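Local coordinates for carboxylesterase (Ferroplasma acidiphilum, PDB 3WJ2), which probably hydrolyses carboxylic esters as an alpha/beta-hydrolase-fold esterase of an acid-loving archaeon, at residues B[113-118]-B[155-160]; B[139-144]-B[148-153]; B[277-282]-B[288-293]. All coordinates share one frame; numbering follows the deposited sequence.

Contact 1 (B[113-118]-B[155-160])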
ATOM      1  N   ILE B 113     -13.385  17.708  28.329  1.00 10.44           N
ATOM      2  CA  ILE B 113     -14.120  16.940  29.347  1.00 12.02           C
ATOM      3  C   ILE B 113     -13.366  15.749  29.868  1.00 11.38           C
ATOM      4  O   ILE B 113     -12.775  14.957  29.105  1.00 12.68           O
ATOM      5  CB  ILE B 113     -15.478  16.469  28.764  1.00 13.13           C
ATOM      6  CG1 ILE B 113     -16.340  17.701  28.456  1.00 15.95           C
ATOM      7  CG2 ILE B 113     -16.229  15.548  29.729  1.00 15.09           C
ATOM      8  CD1 ILE B 113     -17.371  17.416  27.366  1.00 19.01           C
ATOM      9  N   GLU B 114     -13.291  15.663  31.192  1.00 12.74           N
ATOM     10  CA  GLU B 114     -12.643  14.521  31.848  1.00 13.89           C
ATOM     11  C   GLU B 114     -13.565  13.356  32.081  1.00 16.67           C
ATOM     12  O   GLU B 114     -14.110  13.183  33.219  1.00 18.45           O
ATOM     13  CB  GLU B 114     -11.992  14.881  33.222  1.00 18.42           C
ATOM     14  CG  GLU B 114     -10.611  15.215  33.058  1.00 19.92           C
ATOM     15  CD  GLU B 114      -9.951  15.600  34.386  1.00 20.94           C
ATOM     16  OE1 GLU B 114     -10.509  15.428  35.520  1.00 24.91           O
ATOM     17  OE2 GLU B 114      -8.893  16.192  34.216  1.00 17.59           O
ATOM     18  N   TYR B 115     -13.661  12.450  31.096  1.00 13.25           N
ATOM     19  CA  TYR B 115     -14.422  11.205  31.316  1.00 12.68           C
ATOM     20  C   TYR B 115     -13.687  10.220  32.168  1.00 12.92           C
ATOM     21  O   TYR B 115     -12.483  10.403  32.440  1.00 14.75           O
ATOM     22  CB  TYR B 115     -14.711  10.576  29.912  1.00 12.48           C
ATOM     23  CG  TYR B 115     -13.430  10.292  29.089  1.00  8.51           C
ATOM     24  CD1 TYR B 115     -12.739   9.051  29.247  1.00 11.97           C
ATOM     25  CD2 TYR B 115     -12.912  11.288  28.205  1.00  9.32           C
ATOM     26  CE1 TYR B 115     -11.593   8.847  28.469  1.00  8.75           C
ATOM     27  CE2 TYR B 115     -11.800  11.008  27.391  1.00  8.00           C
ATOM     28  CZ  TYR B 115     -11.174   9.805  27.577  1.00  7.86           C
ATOM     29  OH  TYR B 115     -10.023   9.453  26.891  1.00 12.59           O
ATOM     30  N   ARG B 116     -14.404   9.225  32.657  1.00 11.08           N
ATOM     31  CA  ARG B 116     -13.838   8.240  33.649  1.00 11.55           C
ATOM     32  C   ARG B 116     -12.932   7.254  32.889  1.00 13.43           C
ATOM     33  O   ARG B 116     -13.213   6.836  31.723  1.00 12.52           O
ATOM     34  CB  ARG B 116     -14.954   7.547  34.387  1.00 12.27           C
ATOM     35  CG  ARG B 116     -15.648   8.590  35.339  1.00 14.58           C
ATOM     36  CD  ARG B 116     -16.915   7.966  35.982  1.00 15.57           C
ATOM     37  NE  ARG B 116     -17.878   7.614  34.933  1.00 14.00           N
ATOM     38  CZ  ARG B 116     -18.978   6.880  35.085  1.00 12.64           C
ATOM     39  NH1 ARG B 116     -19.182   6.397  36.348  1.00 16.58           N
ATOM     40  NH2 ARG B 116     -19.793   6.598  34.072  1.00 15.11           N
ATOM     41  N   LEU B 117     -11.853   6.846  33.558  1.00 13.07           N
ATOM     42  CA  LEU B 117     -10.812   6.078  32.926  1.00 12.21           C
ATOM     43  C   LEU B 117     -10.786   4.639  33.430  1.00 12.89           C
ATOM     44  O   LEU B 117     -11.153   4.302  34.544  1.00 14.32           O
ATOM     45  CB  LEU B 117      -9.408   6.731  33.198  1.00 12.41           C
ATOM     46  CG  LEU B 117      -9.381   8.149  32.694  1.00 12.76           C
ATOM     47  CD1 LEU B 117      -8.041   8.826  33.296  1.00 18.44           C
ATOM     48  CD2 LEU B 117      -9.377   8.154  31.173  1.00 15.69           C
ATOM     49  N   ALA B 118     -10.288   3.766  32.541  1.00 13.45           N
ATOM     50  CA  ALA B 118     -10.185   2.332  32.788  1.00 13.18           C
ATOM     51  C   ALA B 118      -8.800   2.033  33.359  1.00 14.24           C
ATOM     52  O   ALA B 118      -7.859   2.869  33.226  1.00 16.40           O
ATOM     53  CB  ALA B 118     -10.294   1.625  31.425  1.00 15.20           C
ATOM     54  N   ASP B 155      -9.114  12.978  20.167  1.00  8.11           N
ATOM     55  CA  ASP B 155      -7.997  12.251  19.549  1.00  8.73           C
ATOM     56  C   ASP B 155      -7.866  10.918  20.144  1.00  9.16           C
ATOM     57  O   ASP B 155      -8.110  10.673  21.292  1.00 10.11           O
ATOM     58  CB  ASP B 155      -6.695  13.065  19.737  1.00  9.08           C
ATOM     59  CG  ASP B 155      -6.313  13.285  21.182  1.00 11.38           C
ATOM     60  OD1 ASP B 155      -7.024  14.036  21.897  1.00 12.10           O
ATOM     61  OD2 ASP B 155      -5.354  12.650  21.706  1.00 12.72           O
ATOM     62  N   SER B 156      -7.451   9.970  19.279  1.00  9.51           N
ATOM     63  CA  SER B 156      -7.193   8.646  19.710  1.00 10.95           C
ATOM     64  C   SER B 156      -8.427   8.058  20.423  1.00 11.51           C
ATOM     65  O   SER B 156      -9.584   8.047  19.868  1.00 10.50           O
ATOM     66  CB  SER B 156      -5.882   8.581  20.523  1.00 13.20           C
ATOM     67  OG  SER B 156      -5.503   7.173  20.615  1.00 18.40           O
ATOM     68  N   ALA B 157      -8.269   7.528  21.641  1.00 10.69           N
ATOM     69  CA  ALA B 157      -9.439   6.949  22.366  1.00 10.50           C
ATOM     70  C   ALA B 157     -10.592   8.005  22.492  1.00 11.94           C
ATOM     71  O   ALA B 157     -11.774   7.673  22.440  1.00 11.32           O
ATOM     72  CB  ALA B 157      -8.944   6.561  23.840  1.00 12.10           C
ATOM     73  N   GLY B 158     -10.293   9.313  22.610  1.00 10.14           N
ATOM     74  CA  GLY B 158     -11.271  10.337  22.771  1.00  8.78           C
ATOM     75  C   GLY B 158     -12.083  10.516  21.461  1.00  9.37           C
ATOM     76  O   GLY B 158     -13.225  10.920  21.467  1.00  9.87           O
ATOM     77  N   ALA B 159     -11.364  10.350  20.338  1.00  8.18           N
ATOM     78  CA  ALA B 159     -12.070  10.404  19.003  1.00  8.53           C
ATOM     79  C   ALA B 159     -12.954   9.161  18.853  1.00  9.32           C
ATOM     80  O   ALA B 159     -13.970   9.295  18.112  1.00  9.10           O
ATOM     81  CB  ALA B 159     -11.074  10.545  17.849  1.00 10.01           C
ATOM     82  N   ASN B 160     -12.570   8.039  19.449  1.00  9.44           N
ATOM     83  CA  ASN B 160     -13.521   6.869  19.454  1.00  8.04           C
ATOM     84  C   ASN B 160     -14.799   7.296  20.151  1.00 10.46           C
ATOM     85  O   ASN B 160     -15.909   7.083  19.686  1.00 10.03           O
ATOM     86  CB  ASN B 160     -12.892   5.709  20.137  1.00  9.58           C
ATOM     87  CG  ASN B 160     -13.890   4.656  20.501  1.00 13.67           C
ATOM     88  OD1 ASN B 160     -14.559   4.727  21.491  1.00 13.48           O
ATOM     89  ND2 ASN B 160     -13.874   3.590  19.750  1.00 15.22           N
TER

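Contact 2 (B[139-144]-B[148-153])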
ATOM      1  N   LYS B 139     -28.385  20.634  26.558  1.00 21.93           N
ATOM      2  CA  LYS B 139     -29.598  21.120  27.257  1.00 23.87           C
ATOM      3  C   LYS B 139     -29.337  22.378  27.979  1.00 23.88           C
ATOM      4  O   LYS B 139     -30.221  23.240  28.005  1.00 25.94           O
ATOM      5  CB  LYS B 139     -30.106  20.116  28.243  1.00 26.49           C
ATOM      6  CG  LYS B 139     -30.715  18.925  27.579  1.00 32.09           C
ATOM      7  CD  LYS B 139     -31.053  17.787  28.638  1.00 39.15           C
ATOM      8  CE  LYS B 139     -30.344  17.902  30.033  1.00 42.39           C
ATOM      9  NZ  LYS B 139     -30.414  16.583  30.782  1.00 44.96           N
ATOM     10  N   LYS B 140     -28.179  22.507  28.605  1.00 20.96           N
ATOM     11  CA  LYS B 140     -27.883  23.634  29.465  1.00 22.75           C
ATOM     12  C   LYS B 140     -27.016  24.672  28.761  1.00 21.81           C
ATOM     13  O   LYS B 140     -26.166  25.268  29.380  1.00 22.21           O
ATOM     14  CB  LYS B 140     -27.182  23.154  30.753  1.00 23.78           C
ATOM     15  CG  LYS B 140     -28.092  22.192  31.537  1.00 30.99           C
ATOM     16  CD  LYS B 140     -27.404  21.770  32.780  1.00 32.12           C
ATOM     17  CE  LYS B 140     -28.138  20.561  33.401  1.00 39.09           C
ATOM     18  NZ  LYS B 140     -29.606  20.865  33.685  1.00 41.96           N
ATOM     19  N   LYS B 141     -27.132  24.784  27.435  1.00 23.64           N
ATOM     20  CA  LYS B 141     -26.143  25.571  26.685  1.00 25.80           C
ATOM     21  C   LYS B 141     -26.047  27.017  27.177  1.00 28.75           C
ATOM     22  O   LYS B 141     -24.965  27.611  27.245  1.00 27.62           O
ATOM     23  CB  LYS B 141     -26.319  25.434  25.145  1.00 27.07           C
ATOM     24  CG  LYS B 141     -27.687  25.702  24.645  1.00 30.19           C
ATOM     25  CD  LYS B 141     -27.675  26.098  23.209  1.00 37.79           C
ATOM     26  CE  LYS B 141     -27.225  25.042  22.260  1.00 41.04           C
ATOM     27  NZ  LYS B 141     -27.751  25.409  20.896  1.00 45.70           N
ATOM     28  N   LYS B 142     -27.195  27.572  27.556  1.00 31.74           N
ATOM     29  CA  LYS B 142     -27.167  28.953  27.995  1.00 34.33           C
ATOM     30  C   LYS B 142     -26.259  29.115  29.257  1.00 34.85           C
ATOM     31  O   LYS B 142     -25.553  30.123  29.409  1.00 35.01           O
ATOM     32  CB  LYS B 142     -28.604  29.526  28.031  1.00 35.73           C
ATOM     33  CG  LYS B 142     -29.467  29.127  29.230  1.00 41.86           C
ATOM     34  CD  LYS B 142     -30.879  28.636  28.838  1.00 47.38           C
ATOM     35  CE  LYS B 142     -31.431  27.658  29.907  1.00 48.44           C
ATOM     36  NZ  LYS B 142     -30.337  26.805  30.515  1.00 49.12           N
ATOM     37  N   ASP B 143     -26.142  28.077  30.090  1.00 35.77           N
ATOM     38  CA  ASP B 143     -25.289  28.159  31.302  1.00 36.07           C
ATOM     39  C   ASP B 143     -23.799  28.232  31.021  1.00 34.39           C
ATOM     40  O   ASP B 143     -23.018  28.731  31.837  1.00 35.43           O
ATOM     41  CB  ASP B 143     -25.565  27.008  32.265  1.00 38.63           C
ATOM     42  CG  ASP B 143     -27.023  26.914  32.658  1.00 40.67           C
ATOM     43  OD1 ASP B 143     -27.787  27.918  32.587  1.00 47.85           O
ATOM     44  OD2 ASP B 143     -27.414  25.802  33.028  1.00 45.86           O
ATOM     45  N   PHE B 144     -23.403  27.696  29.867  1.00 31.45           N
ATOM     46  CA  PHE B 144     -22.037  27.790  29.393  1.00 29.61           C
ATOM     47  C   PHE B 144     -21.817  28.936  28.412  1.00 29.99           C
ATOM     48  O   PHE B 144     -20.697  29.077  27.870  1.00 30.98           O
ATOM     49  CB  PHE B 144     -21.611  26.454  28.730  1.00 29.87           C
ATOM     50  CG  PHE B 144     -21.646  25.275  29.685  1.00 24.02           C
ATOM     51  CD1 PHE B 144     -20.490  24.847  30.352  1.00 28.42           C
ATOM     52  CD2 PHE B 144     -22.847  24.627  29.937  1.00 24.02           C
ATOM     53  CE1 PHE B 144     -20.547  23.780  31.226  1.00 26.87           C
ATOM     54  CE2 PHE B 144     -22.939  23.595  30.796  1.00 24.87           C
ATOM     55  CZ  PHE B 144     -21.807  23.149  31.493  1.00 23.11           C
ATOM     56  N   GLY B 148     -24.801  29.369  20.016  1.00 25.46           N
ATOM     57  CA  GLY B 148     -24.866  28.739  18.694  1.00 24.26           C
ATOM     58  C   GLY B 148     -24.830  27.224  18.818  1.00 22.13           C
ATOM     59  O   GLY B 148     -25.553  26.632  19.663  1.00 23.14           O
ATOM     60  N   ARG B 149     -23.996  26.620  17.975  1.00 17.95           N
ATOM     61  CA  ARG B 149     -24.039  25.145  17.776  1.00 17.64           C
ATOM     62  C   ARG B 149     -22.958  24.471  18.556  1.00 15.93           C
ATOM     63  O   ARG B 149     -22.061  25.140  19.082  1.00 18.57           O
ATOM     64  CB  ARG B 149     -23.876  24.752  16.297  1.00 17.01           C
ATOM     65  CG  ARG B 149     -25.005  25.312  15.368  1.00 18.53           C
ATOM     66  CD  ARG B 149     -25.018  24.774  13.888  1.00 22.95           C
ATOM     67  NE  ARG B 149     -26.215  25.192  13.127  1.00 30.66           N
ATOM     68  CZ  ARG B 149     -26.275  26.251  12.307  1.00 33.04           C
ATOM     69  NH1 ARG B 149     -25.219  27.043  12.150  1.00 30.92           N
ATOM     70  NH2 ARG B 149     -27.408  26.553  11.633  1.00 33.32           N
ATOM     71  N   ILE B 150     -23.130  23.162  18.788  1.00 16.18           N
ATOM     72  CA  ILE B 150     -22.152  22.324  19.539  1.00 13.49           C
ATOM     73  C   ILE B 150     -21.749  21.155  18.712  1.00 13.52           C
ATOM     74  O   ILE B 150     -22.641  20.387  18.267  1.00 14.02           O
ATOM     75  CB  ILE B 150     -22.809  21.876  20.837  1.00 14.75           C
ATOM     76  CG1 ILE B 150     -23.236  23.132  21.668  1.00 16.63           C
ATOM     77  CG2 ILE B 150     -21.818  21.023  21.670  1.00 15.96           C
ATOM     78  CD1 ILE B 150     -24.015  22.729  22.914  1.00 20.23           C
ATOM     79  N   GLY B 151     -20.419  21.012  18.528  1.00 12.99           N
ATOM     80  CA  GLY B 151     -19.841  19.770  17.870  1.00 12.55           C
ATOM     81  C   GLY B 151     -19.044  19.010  18.913  1.00 11.75           C
ATOM     82  O   GLY B 151     -18.966  19.386  20.070  1.00 11.75           O
ATOM     83  N   VAL B 152     -18.548  17.878  18.447  1.00 10.44           N
ATOM     84  CA  VAL B 152     -17.736  17.020  19.327  1.00 10.05           C
ATOM     85  C   VAL B 152     -16.461  16.666  18.631  1.00 10.44           C
ATOM     86  O   VAL B 152     -16.391  16.658  17.409  1.00 10.95           O
ATOM     87  CB  VAL B 152     -18.455  15.746  19.787  1.00  9.22           C
ATOM     88  CG1 VAL B 152     -19.679  16.121  20.674  1.00 11.40           C
ATOM     89  CG2 VAL B 152     -18.938  14.857  18.581  1.00 10.14           C
ATOM     90  N   ALA B 153     -15.423  16.390  19.444  1.00  9.49           N
ATOM     91  CA  ALA B 153     -14.101  16.142  18.840  1.00  9.10           C
ATOM     92  C   ALA B 153     -13.268  15.331  19.791  1.00  7.06           C
ATOM     93  O   ALA B 153     -13.573  15.303  20.998  1.00  9.75           O
ATOM     94  CB  ALA B 153     -13.450  17.488  18.587  1.00 11.37           C
TER

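Contact 3 (B[277-282]-B[288-293])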
ATOM      1  N   ILE B 277       1.124  12.983   5.828  1.00 10.53           N
ATOM      2  CA  ILE B 277       2.291  12.255   5.255  1.00 11.79           C
ATOM      3  C   ILE B 277       3.449  12.369   6.261  1.00 11.69           C
ATOM      4  O   ILE B 277       3.749  13.456   6.769  1.00 14.22           O
ATOM      5  CB  ILE B 277       2.584  12.827   3.901  1.00 11.93           C
ATOM      6  CG1 ILE B 277       1.439  12.393   2.945  1.00 14.10           C
ATOM      7  CG2 ILE B 277       3.921  12.179   3.335  1.00 13.98           C
ATOM      8  CD1 ILE B 277       1.384  13.325   1.709  1.00 18.31           C
ATOM      9  N   GLY B 278       4.031  11.233   6.570  1.00 10.56           N
ATOM     10  CA  GLY B 278       5.136  11.205   7.559  1.00 13.05           C
ATOM     11  C   GLY B 278       4.715  11.291   8.989  1.00 14.22           C
ATOM     12  O   GLY B 278       5.594  11.337   9.885  1.00 14.27           O
ATOM     13  N   MET B 279       3.425  11.383   9.310  1.00 10.50           N
ATOM     14  CA  MET B 279       3.036  11.524  10.708  1.00 11.91           C
ATOM     15  C   MET B 279       2.847  10.174  11.440  1.00 12.72           C
ATOM     16  O   MET B 279       2.699   9.111  10.793  1.00 11.86           O
ATOM     17  CB  MET B 279       1.660  12.236  10.775  1.00 11.09           C
ATOM     18  CG  MET B 279       1.678  13.605  10.111  1.00 11.52           C
ATOM     19  SD  MET B 279       2.619  14.751  11.261  1.00 12.42           S
ATOM     20  CE  MET B 279       4.030  15.167  10.231  1.00 14.21           C
ATOM     21  N   ILE B 280       2.933  10.211  12.797  1.00 12.84           N
ATOM     22  CA  ILE B 280       2.795   9.021  13.632  1.00 11.66           C
ATOM     23  C   ILE B 280       1.603   9.224  14.609  1.00 11.47           C
ATOM     24  O   ILE B 280       1.029  10.344  14.705  1.00 11.97           O
ATOM     25  CB  ILE B 280       4.081   8.754  14.486  1.00 12.37           C
ATOM     26  CG1 ILE B 280       4.394  10.001  15.322  1.00 14.40           C
ATOM     27  CG2 ILE B 280       5.206   8.301  13.541  1.00 15.58           C
ATOM     28  CD1 ILE B 280       5.421   9.551  16.425  1.00 19.02           C
ATOM     29  N   HIS B 281       1.190   8.176  15.319  1.00 12.34           N
ATOM     30  CA  HIS B 281       0.097   8.317  16.294  1.00 12.17           C
ATOM     31  C   HIS B 281       0.466   9.352  17.339  1.00 14.55           C
ATOM     32  O   HIS B 281       1.643   9.471  17.704  1.00 15.66           O
ATOM     33  CB  HIS B 281      -0.201   6.989  16.986  1.00 14.61           C
ATOM     34  CG  HIS B 281      -1.601   6.957  17.558  1.00 13.22           C
ATOM     35  ND1 HIS B 281      -1.925   7.146  18.903  1.00 20.46           N
ATOM     36  CD2 HIS B 281      -2.762   6.748  16.917  1.00 12.02           C
ATOM     37  CE1 HIS B 281      -3.222   7.035  19.041  1.00 12.13           C
ATOM     38  NE2 HIS B 281      -3.764   6.778  17.877  1.00 22.86           N
ATOM     39  N   GLY B 282      -0.467  10.220  17.670  1.00 12.24           N
ATOM     40  CA  GLY B 282      -0.184  11.249  18.678  1.00 14.10           C
ATOM     41  C   GLY B 282       0.247  12.510  18.003  1.00 13.06           C
ATOM     42  O   GLY B 282       0.504  13.486  18.692  1.00 13.53           O
ATOM     43  N   GLU B 288       3.830  20.767  19.327  1.00 16.03           N
ATOM     44  CA  GLU B 288       4.939  21.669  19.717  1.00 19.12           C
ATOM     45  C   GLU B 288       6.253  21.127  19.208  1.00 21.34           C
ATOM     46  O   GLU B 288       7.299  21.792  19.380  1.00 24.50           O
ATOM     47  CB  GLU B 288       4.944  21.774  21.256  1.00 19.83           C
ATOM     48  CG  GLU B 288       3.739  22.486  21.779  1.00 22.89           C
ATOM     49  CD  GLU B 288       3.439  22.155  23.264  1.00 29.30           C
ATOM     50  OE1 GLU B 288       3.495  20.953  23.666  1.00 37.21           O
ATOM     51  OE2 GLU B 288       3.098  23.080  24.035  1.00 24.78           O
ATOM     52  N   VAL B 289       6.302  19.929  18.688  1.00 20.17           N
ATOM     53  CA  VAL B 289       7.607  19.412  18.289  1.00 21.48           C
ATOM     54  C   VAL B 289       7.716  19.139  16.834  1.00 20.57           C
ATOM     55  O   VAL B 289       8.822  18.960  16.330  1.00 21.29           O
ATOM     56  CB  VAL B 289       7.987  18.197  19.114  1.00 23.22           C
ATOM     57  CG1 VAL B 289       8.138  18.598  20.671  1.00 28.14           C
ATOM     58  CG2 VAL B 289       7.052  17.109  18.940  1.00 25.85           C
ATOM     59  N   SER B 290       6.568  19.063  16.145  1.00 17.72           N
ATOM     60  CA  SER B 290       6.568  18.920  14.689  1.00 17.09           C
ATOM     61  C   SER B 290       5.744  19.986  13.988  1.00 16.72           C
ATOM     62  O   SER B 290       4.558  20.130  14.286  1.00 15.44           O
ATOM     63  CB  SER B 290       6.001  17.514  14.343  1.00 18.30           C
ATOM     64  OG  SER B 290       5.584  17.477  12.939  1.00 16.94           O
ATOM     65  N   ASP B 291       6.380  20.797  13.116  1.00 15.23           N
ATOM     66  CA  ASP B 291       5.737  21.847  12.456  1.00 14.75           C
ATOM     67  C   ASP B 291       4.673  21.240  11.493  1.00 12.53           C
ATOM     68  O   ASP B 291       3.634  21.879  11.250  1.00 14.26           O
ATOM     69  CB  ASP B 291       6.699  22.771  11.673  1.00 15.46           C
ATOM     70  CG  ASP B 291       5.982  24.036  11.221  1.00 16.66           C
ATOM     71  OD1 ASP B 291       5.493  24.816  12.099  1.00 20.16           O
ATOM     72  OD2 ASP B 291       5.815  24.241  10.001  1.00 18.02           O
ATOM     73  N   GLY B 292       5.023  20.137  10.844  1.00 13.29           N
ATOM     74  CA  GLY B 292       4.010  19.478   9.966  1.00 13.56           C
ATOM     75  C   GLY B 292       2.759  19.154  10.789  1.00 13.91           C
ATOM     76  O   GLY B 292       1.631  19.462  10.276  1.00 13.01           O
ATOM     77  N   ALA B 293       2.925  18.519  11.941  1.00 13.72           N
ATOM     78  CA  ALA B 293       1.755  18.184  12.797  1.00  9.68           C
ATOM     79  C   ALA B 293       1.015  19.465  13.197  1.00 12.81           C
ATOM     80  O   ALA B 293      -0.199  19.573  13.167  1.00 11.94           O
ATOM     81  CB  ALA B 293       2.156  17.390  13.946  1.00 12.13           C
TER

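Contact 1 (B[113-118]-B[155-160])
Tyr115 turns its CG into the position between its backbone N and carbonyl carbon (chi1 57°) and swings its ring nearly square to the CA-CB-CG plane (chi2 87°), sending the phenol towards Ala157 and Gly158. These two residues follow Ser156 in a Gly-x-Ser-x-Gly sequence, consistent with the nucleophile elbow of alpha/beta hydrolases, the strained turn between a strand and a helix. Ser156 adopts the positive phi expected there (55°). The phenol approaches with its hydroxyl end leading: Tyr115 OH lies 4.3 Å from Ala157 CB and equally far from Gly158 N, distances of loose van der Waals packing. Its hydrogen bond goes instead to the main-chain O of His83, and the Tyr115 and His83 rings stack. In esterases of this family the corresponding histidine opens the HGGG loop that helps form the oxyanion hole, so the tyrosine, bonded to that loop, packs loosely against the first turn of helix 157-172. A CB on Gly158 would stand 3.3 Å from Asp155 O, crowded by the elbow itself. The elbow is closed by its own backbone, with Gly158 N donating to Asp155 O at 2.9 Å.

Contact 2 (B[139-144]-B[148-153])
Lys141 reaches from the turn after helix 125-139 to the start of the next strand, touching Ile150 with CB and again with CE, and Gly148 O with its outer end. At the base, Lys141 CB sits 4.2 Å from Ile150 CD1. The chain leaves with CG between the backbone N and carbonyl carbon (chi1 52°), and Lys141 CD comes to 4.2 Å from Gly148 O. A bend at chi3 (65°) then turns CE and NZ back towards the strand. Lys141 CE lies between two partners, 4.0 Å from Ile150 CD1 and closer to the carbonyl oxygen of Gly148. The ammonium completes the path: Lys141 NZ donates to Gly148 O at 2.8 Å, with a C=O...N angle of 162°, so it meets the oxygen almost head-on. A leucine in its place would probably leave the Gly148 carbonyl without this charged donor. Ile150 also packs on Phe134 and Leu80, so the residue the lysine rests on is part of the buried core. The contact lies on the return leg of a beta-alpha-beta crossover, in which strand 109-113, helix 125-139 and strand 150-155 follow one another within the parallel part of the alpha/beta-hydrolase sheet.

Contact 3 (B[277-282]-B[288-293])
Met279 lays its thioether against the N-terminal turn of helix 291-303, where Ser290 serves as N-cap; here the end of strand 271-280, outermost in the alpha/beta-hydrolase sheet within this chain, meets the last helix. In the first shell, Met279 SD touches Ala293 CB at 3.8 Å, while the terminal methyl, Met279 CE, rests 3.9 Å from Ser290 OG. The same CE lies 4.2 Å from Gly292 C. None of these is a hydrogen bond; they are van der Waals contacts, and the side chain reaches them by folding: bends at chi2 (-74°) and chi3 (116°) turn the methyl over the helix start. Gly292 presents bare backbone to it, and a CB there would stand only 3.2 Å from Met279 CE, so a side chain there would probably be crowded by the methyl.

Farther out, Gly278 N is held by the Glu249 carboxylate and Met279 shares a backbone bond with Tyr250, which fixes the strand end carrying the methionine. Just beyond, His281 packs beside Ser156 and Asp251 and is probably the histidine of the catalytic triad, as in relatives. On the helix side, Asp291 forms a salt bridge with Arg270 of the second subunit, so the same turn also takes part in the assembly. At the centre, the buried serine hydroxyl is gripped from within its own turn: Ala293 N donates to Ser290 OG at 3.0 Å, with an N-H...O angle of 171°.

Contacts 1 and 3 are the buried pair, and neither has a hydrogen bond between its segments. Contact 1, whose centre lies about 6 Å from that of the chain, is core; contact 3 is farther out. Contact 2, whose centre lies about 18 Å from the chain's centre, is partly exposed and relies on a charged donor to a carbonyl. Contacts 1 and 2 share one run of chain, since strand 150-155 leads directly into helix 157-172, and contact 2 is nested in the loop that contact 1 closes. Contact 3 lies at the end of strand 271-280, the outermost strand of that sheet within the chain, yet it meets contact 1 where His281 packs on Ser156, whereas contacts 2 and 3 lie on opposite sides of the centre.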